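Local coordinates for protein tudor (PDB 4Q5W) that is required for primordial germ-cell formation, possibly through the Piwi-interacting RNA pathway, this extended Tudor domain being of the kind that recognises symmetrically dimethylated arginine of Aubergine, at residues A[7-12]-A[82-87]; A[16-21]-A[107-112]. All coordinates share one frame; numbering follows the deposited sequence.

Contact 1. Residues A[7-12]-A[82-87]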
loop_
_atom_site.group_PDB
_atom_site.type_symbol
_atom_site.label_atom_id
_atom_site.label_comp_id
_atom_site.label_asym_id
_atom_site.label_seq_id
_atom_site.Cartn_x
_atom_site.Cartn_y
_atom_site.Cartn_z
ATOM N N ILE A 7 6.101 1.955 -7.554
ATOM C CA ILE A 7 6.555 1.182 -6.401
ATOM C C ILE A 7 5.357 0.674 -5.612
ATOM O O ILE A 7 4.475 1.454 -5.240
ATOM C CB ILE A 7 7.413 2.022 -5.456
ATOM C CG1 ILE A 7 8.705 2.456 -6.145
ATOM C CG2 ILE A 7 7.724 1.238 -4.179
ATOM C CD1 ILE A 7 9.513 3.434 -5.319
ATOM N N ILE A 8 5.310 -0.632 -5.363
ATOM C CA ILE A 8 4.229 -1.194 -4.559
ATOM C C ILE A 8 4.490 -0.923 -3.086
ATOM O O ILE A 8 5.537 -1.291 -2.548
ATOM C CB ILE A 8 4.039 -2.697 -4.847
ATOM C CG1 ILE A 8 3.563 -2.856 -6.294
ATOM C CG2 ILE A 8 3.033 -3.325 -3.878
ATOM C CD1 ILE A 8 3.461 -4.293 -6.775
ATOM N N THR A 9 3.536 -0.239 -2.455
ATOM C CA THR A 9 3.666 0.178 -1.061
ATOM C C THR A 9 2.798 -0.631 -0.093
ATOM O O THR A 9 3.072 -0.652 1.111
ATOM C CB THR A 9 3.382 1.691 -0.893
ATOM O OG1 THR A 9 2.156 2.033 -1.543
ATOM C CG2 THR A 9 4.509 2.508 -1.493
ATOM N N HIS A 10 1.765 -1.298 -0.604
ATOM C CA HIS A 10 0.937 -2.164 0.248
ATOM C C HIS A 10 0.122 -3.145 -0.562
ATOM O O HIS A 10 -0.491 -2.785 -1.561
ATOM C CB HIS A 10 -0.037 -1.353 1.118
ATOM C CG HIS A 10 -0.934 -2.206 1.964
ATOM N ND1 HIS A 10 -0.458 -2.984 2.999
ATOM C CD2 HIS A 10 -2.272 -2.417 1.921
ATOM C CE1 HIS A 10 -1.464 -3.633 3.560
ATOM N NE2 HIS A 10 -2.576 -3.310 2.921
ATOM N N VAL A 11 0.087 -4.389 -0.109
ATOM C CA VAL A 11 -0.754 -5.386 -0.751
ATOM C C VAL A 11 -1.862 -5.831 0.186
ATOM O O VAL A 11 -1.588 -6.409 1.232
ATOM C CB VAL A 11 0.063 -6.612 -1.165
ATOM C CG1 VAL A 11 -0.871 -7.711 -1.705
ATOM C CG2 VAL A 11 1.083 -6.210 -2.198
ATOM N N GLU A 12 -3.112 -5.553 -0.174
ATOM C CA GLU A 12 -4.240 -6.053 0.608
ATOM C C GLU A 12 -4.578 -7.467 0.145
ATOM O O GLU A 12 -4.779 -8.377 0.950
ATOM C CB GLU A 12 -5.453 -5.140 0.441
ATOM C CG GLU A 12 -6.612 -5.490 1.364
ATOM C CD GLU A 12 -6.296 -5.216 2.826
ATOM O OE1 GLU A 12 -5.483 -4.310 3.112
ATOM O OE2 GLU A 12 -6.854 -5.914 3.690
ATOM N N ILE A 82 -2.541 7.021 4.314
ATOM C CA ILE A 82 -3.193 7.206 3.019
ATOM C C ILE A 82 -2.258 7.262 1.820
ATOM O O ILE A 82 -2.648 6.889 0.711
ATOM C CB ILE A 82 -4.111 8.439 2.999
ATOM C CG1 ILE A 82 -3.309 9.722 3.252
ATOM C CG2 ILE A 82 -5.230 8.268 4.013
ATOM C CD1 ILE A 82 -4.076 10.984 2.892
ATOM N N ASP A 83 -1.031 7.718 2.032
ATOM C CA ASP A 83 -0.100 7.832 0.925
ATOM C C ASP A 83 0.503 6.489 0.556
ATOM O O ASP A 83 1.094 6.360 -0.511
ATOM C CB ASP A 83 0.981 8.877 1.220
ATOM C CG ASP A 83 0.417 10.290 1.239
ATOM O OD1 ASP A 83 -0.463 10.579 0.394
ATOM O OD2 ASP A 83 0.839 11.098 2.094
ATOM N N TYR A 84 0.314 5.488 1.416
ATOM C CA TYR A 84 0.971 4.185 1.241
ATOM C C TYR A 84 0.002 3.012 1.176
ATOM O O TYR A 84 0.195 2.071 0.384
ATOM C CB TYR A 84 2.006 3.950 2.348
ATOM C CG TYR A 84 3.133 4.951 2.310
ATOM C CD1 TYR A 84 2.993 6.215 2.881
ATOM C CD2 TYR A 84 4.325 4.655 1.671
ATOM C CE1 TYR A 84 4.022 7.135 2.831
ATOM C CE2 TYR A 84 5.347 5.569 1.620
ATOM C CZ TYR A 84 5.186 6.812 2.207
ATOM O OH TYR A 84 6.217 7.725 2.155
ATOM N N GLY A 85 -1.023 3.045 2.020
ATOM C CA GLY A 85 -2.054 2.021 1.981
ATOM C C GLY A 85 -2.113 1.076 3.169
ATOM O O GLY A 85 -3.163 0.492 3.434
ATOM N N ASN A 86 -1.001 0.910 3.875
ATOM C CA ASN A 86 -0.971 0.039 5.042
ATOM C C ASN A 86 -1.717 0.649 6.216
ATOM O O ASN A 86 -1.971 1.856 6.238
ATOM C CB ASN A 86 0.462 -0.344 5.442
ATOM C CG ASN A 86 1.329 0.857 5.751
ATOM O OD1 ASN A 86 1.457 1.763 4.933
ATOM N ND2 ASN A 86 1.920 0.874 6.944
ATOM N N THR A 87 -2.088 -0.194 7.173
ATOM C CA THR A 87 -2.822 0.263 8.345
ATOM C C THR A 87 -2.006 0.042 9.612
ATOM O O THR A 87 -1.053 -0.737 9.633
ATOM C CB THR A 87 -4.183 -0.449 8.492
ATOM O OG1 THR A 87 -3.989 -1.823 8.852
ATOM C CG2 THR A 87 -4.989 -0.357 7.211
#
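With chi1 at 50°, Thr9 holds OG1 between its backbone N and carbonyl carbon, close to Tyr84, while His10 CG is anti to the backbone N (chi1 178°), which starts the ring toward the loop. Thr9 OG1 donates to Tyr84 O over 2.7 Å, approaching in the carbonyl plane on a lone pair. The other branch, Thr9 CG2, lies 3.8 Å from Tyr84 CD2, and the two side chains cross at about a right angle. One face of the His10 ring receives the backbone of the loop: Asn86 CA sits 3.8 Å from the ring centroid as a CH-pi contact, and Gly85 O comes within 3.4 Å of His10 CD2. Thr9 and His10 form a classic beta bulge opposite Tyr18, through which strand 5-11 of the extended Tudor domain presents two successive side chains to the loop joining strands 77-81 and 87-90. Gly85, whose positive phi suits glycine, lets the loop backbone come close under His10. At the ring's edge His10 NE2 donates to Glu12 OE1 (3.1 Å), nearly in the ring plane but 30° out of the carboxylate plane, which would limit the ring's rotation.

Contact 2. Residues A[16-21]-A[107-112]; sequences RIYLQF and AEICSM
Ile109 rises beside Tyr18 on one face of the paired strands, the two side chains pointing the same way, and fills the gap between that ring and the extended chain of Arg16. Its CG1 lies over one face of the Tyr18 ring, offset toward the rim and 3.9 Å from the centroid, a CH-pi contact. Chi2 of Ile109, 173°, carries CD1 onward to the phenol tip, where it also meets one face of the Arg16 guanidinium, 3.7 Å from NH1; lower down, Ile109 CG2 packs on Arg16 CG. Ala107 CB is a smaller bump at the edge of the same tyrosine ring, near its plane, 4.0 Å from Tyr18 CD2. Strands 16-21 and 108-112 run antiparallel in a five-stranded sheet consistent with the staphylococcal-nuclease-like (OB-fold) part of an extended Tudor domain, the four-stranded sheet being the canonical Tudor part; Tyr18 and Ile109 make a non-hydrogen-bonded pair. The pairs before and after it, Ile17 with Cys110 and Leu19 with Glu108, each exchange two N-H to O bonds. On the face bearing Ile17, Leu19 and Cys110, the side chains enter the interior of the fold, where strands 139-144 and 153-158 cover them. There Ile17 CD1 presses on Met112 CG, at a tight 3.5 Å, with Met112 SD alongside at 3.9 Å. Leu19 CD1 approaches Cys110 CB. Further along, the extended Glu108 side chain crosses Phe21 at about a right angle, OE2 coming 3.6 Å from Phe21 CE1; that same oxygen hydrogen-bonds a buffer molecule, probably from the crystallisation liquor.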
loop_
_atom_site.group_PDB
_atom_site.type_symbol
_atom_site.label_atom_id
_atom_site.label_comp_id
_atom_site.label_asym_id
_atom_site.label_seq_id
_atom_site.Cartn_x
_atom_site.Cartn_y
_atom_site.Cartn_z
ATOM N N ARG A 16 -6.143 -5.858 -4.960
ATOM C CA ARG A 16 -6.137 -4.559 -4.300
ATOM C C ARG A 16 -4.721 -4.223 -3.858
ATOM O O ARG A 16 -4.302 -4.545 -2.744
ATOM C CB ARG A 16 -7.117 -4.549 -3.115
ATOM C CG ARG A 16 -7.300 -3.179 -2.466
ATOM C CD ARG A 16 -8.432 -3.206 -1.455
ATOM N NE ARG A 16 -8.476 -2.002 -0.634
ATOM C CZ ARG A 16 -9.251 -0.954 -0.886
ATOM N NH1 ARG A 16 -9.231 0.101 -0.084
ATOM N NH2 ARG A 16 -10.041 -0.956 -1.949
ATOM N N ILE A 17 -3.984 -3.579 -4.758
ATOM C CA ILE A 17 -2.578 -3.298 -4.545
ATOM C C ILE A 17 -2.363 -1.794 -4.626
ATOM O O ILE A 17 -2.764 -1.173 -5.605
ATOM C CB ILE A 17 -1.727 -3.986 -5.639
ATOM C CG1 ILE A 17 -1.955 -5.498 -5.624
ATOM C CG2 ILE A 17 -0.233 -3.688 -5.461
ATOM C CD1 ILE A 17 -1.268 -6.198 -6.783
ATOM N N TYR A 18 -1.750 -1.221 -3.592
ATOM C CA TYR A 18 -1.408 0.203 -3.562
ATOM C C TYR A 18 -0.061 0.457 -4.227
ATOM O O TYR A 18 0.932 -0.166 -3.856
ATOM C CB TYR A 18 -1.339 0.692 -2.110
ATOM C CG TYR A 18 -2.687 0.811 -1.436
ATOM C CD1 TYR A 18 -3.317 -0.304 -0.896
ATOM C CD2 TYR A 18 -3.314 2.041 -1.320
ATOM C CE1 TYR A 18 -4.548 -0.196 -0.270
ATOM C CE2 TYR A 18 -4.548 2.161 -0.694
ATOM C CZ TYR A 18 -5.157 1.039 -0.172
ATOM O OH TYR A 18 -6.383 1.157 0.448
ATOM N N LEU A 19 -0.022 1.366 -5.207
ATOM C CA LEU A 19 1.214 1.695 -5.913
ATOM C C LEU A 19 1.419 3.190 -5.991
ATOM O O LEU A 19 0.470 3.935 -6.208
ATOM C CB LEU A 19 1.180 1.210 -7.375
ATOM C CG LEU A 19 1.267 -0.270 -7.704
ATOM C CD1 LEU A 19 -0.049 -0.881 -7.399
ATOM C CD2 LEU A 19 1.618 -0.488 -9.157
ATOM N N GLN A 20 2.670 3.617 -5.881
ATOM C CA GLN A 20 3.005 5.011 -6.123
ATOM C C GLN A 20 3.666 5.126 -7.484
ATOM O O GLN A 20 4.754 4.607 -7.689
ATOM C CB GLN A 20 3.944 5.522 -5.038
ATOM C CG GLN A 20 3.318 5.478 -3.650
ATOM C CD GLN A 20 4.288 5.918 -2.581
ATOM O OE1 GLN A 20 5.487 6.058 -2.834
ATOM N NE2 GLN A 20 3.773 6.169 -1.383
ATOM N N PHE A 21 2.999 5.793 -8.422
ATOM C CA PHE A 21 3.547 5.940 -9.769
ATOM C C PHE A 21 4.665 6.970 -9.776
ATOM O O PHE A 21 4.628 7.933 -9.007
ATOM C CB PHE A 21 2.444 6.278 -10.763
ATOM C CG PHE A 21 1.584 5.099 -11.094
ATOM C CD1 PHE A 21 0.454 4.822 -10.352
ATOM C CD2 PHE A 21 1.932 4.243 -12.128
ATOM C CE1 PHE A 21 -0.329 3.715 -10.637
ATOM C CE2 PHE A 21 1.147 3.133 -12.424
ATOM C CZ PHE A 21 0.017 2.875 -11.678
ATOM N N ALA A 107 -0.479 7.153 -3.275
ATOM C CA ALA A 107 -0.752 5.795 -3.763
ATOM C C ALA A 107 -2.098 5.664 -4.469
ATOM O O ALA A 107 -3.109 6.223 -4.026
ATOM C CB ALA A 107 -0.680 4.789 -2.619
ATOM N N GLU A 108 -2.103 4.916 -5.571
ATOM C CA GLU A 108 -3.333 4.587 -6.272
ATOM C C GLU A 108 -3.546 3.088 -6.149
ATOM O O GLU A 108 -2.587 2.334 -6.019
ATOM C CB GLU A 108 -3.241 4.991 -7.741
ATOM C CG GLU A 108 -3.037 6.476 -7.934
ATOM C CD GLU A 108 -2.706 6.854 -9.366
ATOM O OE1 GLU A 108 -2.165 7.960 -9.563
ATOM O OE2 GLU A 108 -2.983 6.055 -10.291
ATOM N N ILE A 109 -4.800 2.655 -6.179
ATOM C CA ILE A 109 -5.099 1.235 -6.067
ATOM C C ILE A 109 -5.315 0.590 -7.434
ATOM O O ILE A 109 -6.047 1.113 -8.280
ATOM C CB ILE A 109 -6.358 0.999 -5.226
ATOM C CG1 ILE A 109 -6.200 1.618 -3.838
ATOM C CG2 ILE A 109 -6.659 -0.489 -5.121
ATOM C CD1 ILE A 109 -7.474 1.575 -3.007
ATOM N N CYS A 110 -4.658 -0.545 -7.653
ATOM C CA CYS A 110 -4.853 -1.320 -8.873
ATOM C C CYS A 110 -5.060 -2.784 -8.533
ATOM O O CYS A 110 -4.857 -3.196 -7.392
ATOM C CB CYS A 110 -3.645 -1.182 -9.789
ATOM S SG CYS A 110 -3.357 0.511 -10.308
ATOM N N SER A 111 -5.442 -3.567 -9.534
ATOM C CA SER A 111 -5.703 -4.986 -9.348
ATOM C C SER A 111 -4.950 -5.804 -10.385
ATOM O O SER A 111 -4.899 -5.425 -11.546
ATOM C CB SER A 111 -7.200 -5.250 -9.501
ATOM O OG SER A 111 -7.481 -6.645 -9.527
ATOM N N MET A 112 -4.375 -6.931 -9.975
ATOM C CA MET A 112 -3.874 -7.878 -10.959
ATOM C C MET A 112 -5.073 -8.579 -11.574
ATOM O O MET A 112 -6.200 -8.469 -11.077
ATOM C CB MET A 112 -2.935 -8.909 -10.316
ATOM C CG MET A 112 -1.833 -8.285 -9.480
ATOM S SD MET A 112 -0.768 -9.514 -8.702
ATOM C CE MET A 112 0.062 -10.048 -10.174
#

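Overall arrangement
From the N terminus, strand 5-11 supplies the first half of contact 1, and strand 16-21, its antiparallel neighbour, the first half of contact 2. The chain then passes through helix 25-37 and the sheet formed by strands 52-56, 63-71, 77-81 and 87-90; the loop joining strands 77-81 and 87-90 returns to strand 5-11 and closes contact 1. Only after strand 87-90 does 107-112 reach strand 16-21, so the two closures cross. Contact 1 joins the two sheets, whereas contact 2 lies within the five-stranded one. They touch directly: Gln20 NE2 is 2.8 Å from Asp83 O, probably hydrogen-bonded, and Tyr84 O packs against Tyr18 CB.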